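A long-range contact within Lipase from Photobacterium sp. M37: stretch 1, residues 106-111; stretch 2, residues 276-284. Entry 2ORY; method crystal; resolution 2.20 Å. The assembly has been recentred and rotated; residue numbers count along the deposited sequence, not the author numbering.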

# COMPACT_ATOMS: atom_id res chain seq x y z
N MET A 106 -16.45 -6.69 1.12
CA MET A 106 -16.58 -5.35 0.55
C MET A 106 -16.15 -5.07 -0.88
O MET A 106 -16.11 -3.91 -1.29
CB MET A 106 -15.91 -4.34 1.47
CG MET A 106 -16.86 -3.33 2.09
SD MET A 106 -16.93 -3.39 3.90
CE MET A 106 -15.39 -2.83 4.31
N VAL A 107 -15.80 -6.10 -1.65
CA VAL A 107 -15.42 -5.84 -3.03
C VAL A 107 -16.57 -6.20 -3.94
O VAL A 107 -16.52 -5.92 -5.14
CB VAL A 107 -14.14 -6.62 -3.46
CG1 VAL A 107 -12.92 -6.03 -2.75
CG2 VAL A 107 -14.29 -8.12 -3.17
N SER A 108 -17.63 -6.80 -3.39
CA SER A 108 -18.78 -7.16 -4.22
C SER A 108 -19.68 -5.96 -4.49
O SER A 108 -20.47 -5.98 -5.44
CB SER A 108 -19.57 -8.30 -3.58
OG SER A 108 -19.82 -8.06 -2.21
N ALA A 109 -19.56 -4.92 -3.67
CA ALA A 109 -20.34 -3.70 -3.84
C ALA A 109 -19.35 -2.60 -4.21
O ALA A 109 -18.21 -2.62 -3.76
CB ALA A 109 -21.07 -3.34 -2.52
N MET A 110 -19.77 -1.64 -5.04
CA MET A 110 -18.86 -0.57 -5.46
C MET A 110 -19.48 0.82 -5.38
O MET A 110 -20.70 0.98 -5.39
CB MET A 110 -18.38 -0.82 -6.90
CG MET A 110 -17.71 -2.17 -7.10
SD MET A 110 -17.11 -2.46 -8.78
CE MET A 110 -15.42 -1.72 -8.68
N LYS A 111 -18.60 1.82 -5.30
CA LYS A 111 -19.00 3.23 -5.26
C LYS A 111 -18.35 4.01 -6.40
O LYS A 111 -17.20 3.77 -6.77
CB LYS A 111 -18.62 3.87 -3.91
CG LYS A 111 -19.69 3.68 -2.83
CD LYS A 111 -19.33 4.37 -1.53
CE LYS A 111 -20.53 4.49 -0.59
NZ LYS A 111 -21.18 3.18 -0.28
N ALA A 276 -16.52 -15.67 -8.35
CA ALA A 276 -17.97 -15.53 -8.42
C ALA A 276 -18.48 -14.15 -7.96
O ALA A 276 -19.32 -13.54 -8.63
CB ALA A 276 -18.61 -16.62 -7.58
N GLU A 277 -17.99 -13.65 -6.83
CA GLU A 277 -18.48 -12.37 -6.34
C GLU A 277 -17.98 -11.11 -7.05
O GLU A 277 -18.59 -10.05 -6.90
CB GLU A 277 -18.23 -12.24 -4.83
CG GLU A 277 -18.88 -13.37 -3.98
CD GLU A 277 -20.42 -13.39 -4.00
OE1 GLU A 277 -21.05 -12.31 -3.86
OE2 GLU A 277 -21.01 -14.49 -4.14
N THR A 278 -16.90 -11.20 -7.82
CA THR A 278 -16.40 -10.03 -8.54
C THR A 278 -16.59 -10.16 -10.06
O THR A 278 -16.11 -9.34 -10.84
CB THR A 278 -14.93 -9.78 -8.23
OG1 THR A 278 -14.17 -10.97 -8.50
CG2 THR A 278 -14.78 -9.42 -6.76
N LYS A 279 -17.30 -11.20 -10.47
CA LYS A 279 -17.60 -11.44 -11.87
C LYS A 279 -18.45 -10.29 -12.42
O LYS A 279 -19.49 -9.96 -11.86
CB LYS A 279 -18.37 -12.75 -12.01
CG LYS A 279 -18.69 -13.16 -13.44
CD LYS A 279 -19.18 -14.61 -13.51
CE LYS A 279 -19.36 -15.08 -14.96
NZ LYS A 279 -19.75 -16.52 -15.07
N GLY A 280 -18.00 -9.69 -13.52
CA GLY A 280 -18.74 -8.60 -14.11
C GLY A 280 -18.40 -7.24 -13.53
O GLY A 280 -18.90 -6.23 -14.02
N LYS A 281 -17.56 -7.21 -12.51
CA LYS A 281 -17.17 -5.94 -11.88
C LYS A 281 -16.11 -5.19 -12.68
O LYS A 281 -15.89 -4.00 -12.47
CB LYS A 281 -16.63 -6.20 -10.47
CG LYS A 281 -17.62 -5.96 -9.35
CD LYS A 281 -18.75 -6.93 -9.39
CE LYS A 281 -19.60 -6.78 -8.16
NZ LYS A 281 -20.74 -7.72 -8.18
N LYS A 282 -15.44 -5.92 -13.57
CA LYS A 282 -14.39 -5.37 -14.42
C LYS A 282 -13.24 -4.73 -13.63
O LYS A 282 -12.71 -3.68 -14.00
CB LYS A 282 -15.00 -4.35 -15.38
CG LYS A 282 -16.05 -4.94 -16.31
CD LYS A 282 -16.45 -3.95 -17.40
CE LYS A 282 -17.04 -2.65 -16.85
NZ LYS A 282 -17.41 -1.70 -17.95
N TYR A 283 -12.85 -5.41 -12.55
CA TYR A 283 -11.75 -4.97 -11.70
C TYR A 283 -10.48 -5.02 -12.52
O TYR A 283 -10.24 -5.99 -13.23
CB TYR A 283 -11.63 -5.88 -10.46
CG TYR A 283 -12.46 -5.44 -9.27
CD1 TYR A 283 -13.59 -6.15 -8.88
CD2 TYR A 283 -12.13 -4.28 -8.56
CE1 TYR A 283 -14.37 -5.72 -7.81
CE2 TYR A 283 -12.90 -3.85 -7.48
CZ TYR A 283 -14.02 -4.57 -7.11
OH TYR A 283 -14.76 -4.16 -6.05
N LYS A 284 -9.66 -3.98 -12.43
CA LYS A 284 -8.43 -3.93 -13.22
C LYS A 284 -7.31 -3.15 -12.54
O LYS A 284 -7.54 -2.13 -11.88
CB LYS A 284 -8.68 -3.32 -14.60
CG LYS A 284 -7.46 -3.42 -15.51
CD LYS A 284 -7.73 -2.98 -16.93
CE LYS A 284 -7.55 -1.49 -17.11
NZ LYS A 284 -7.51 -1.09 -18.56

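A small, mostly apolar contact, burying 358 Å² summed over both sides, joins a loop running into a strand to a second segment made of the last part of a helix, a turn and the loop beyond it, and a single tyrosine-to-backbone hydrogen bond pins the two together. That bond runs from Tyr283 OH to Val107 O, 2.7 Å apart; the carbonyl lies at the edge of the ring, near its plane, where the phenol hydroxyl can reach it. Tyr283 suits the place because its CA-to-CB bond points toward stretch 1 and its long, rigid ring carries the hydroxyl to a main-chain acceptor while offering carbon surface on the way. Both partners of the bond are buried residues. Val107 also packs its side chain here: CB lies 4.2 Å from Tyr283 CZ, and CG2 touches Thr278 CG2 at 3.8 Å, a methyl-to-methyl contact between two beta-branched residues. Thr278, in its p rotamer, can give its methyl to Val107 while OG1 is hydrogen-bonded to a residue just outside the stretches.

Met110, at the start of the strand, points its CA-to-CB bond toward stretch 2 and lays its flexible thioether against two residues. Its CE comes within 3.5 Å of Tyr283 CE2, obliquely to the ring, and its SD sits 4.7 Å from the centroid of the Tyr283 ring, 33° off the normal, an oblique sulfur-aromatic approach. The same SD meets Lys281 CG at 3.6 Å, so the sulfur lies against both the ring and the aliphatic part of the lysine.

Lys281 works across the interface chiefly through its methylenes. With chi1 near -99° and the outer chain extended, it passes alongside Met110 and brings CE to 3.0 Å from Ser108 O. The ammonium group NZ is 3.3 Å from the same Ser108 O, but the angle is too poor for a hydrogen bond; instead NZ makes a weak one, 3.4 Å, to Glu277 O within its own stretch. Lys281 closes a type II turn that starts at Thr278: its N donates to Thr278 O at 3.1 Å, and Gly280 takes a positive phi of 87°, where a CB would be jammed against the preceding carbonyl oxygen.

Ser108, partly exposed, and Glu277, exposed, make the nearest CA-to-CA approach, 5.6 Å. Their contact is loose, with Ser108 CB 3.9 Å from Glu277 O and 4.3 Å from Glu277 OE1; Ser108 OG is hydrogen-bonded to a residue just outside the stretches.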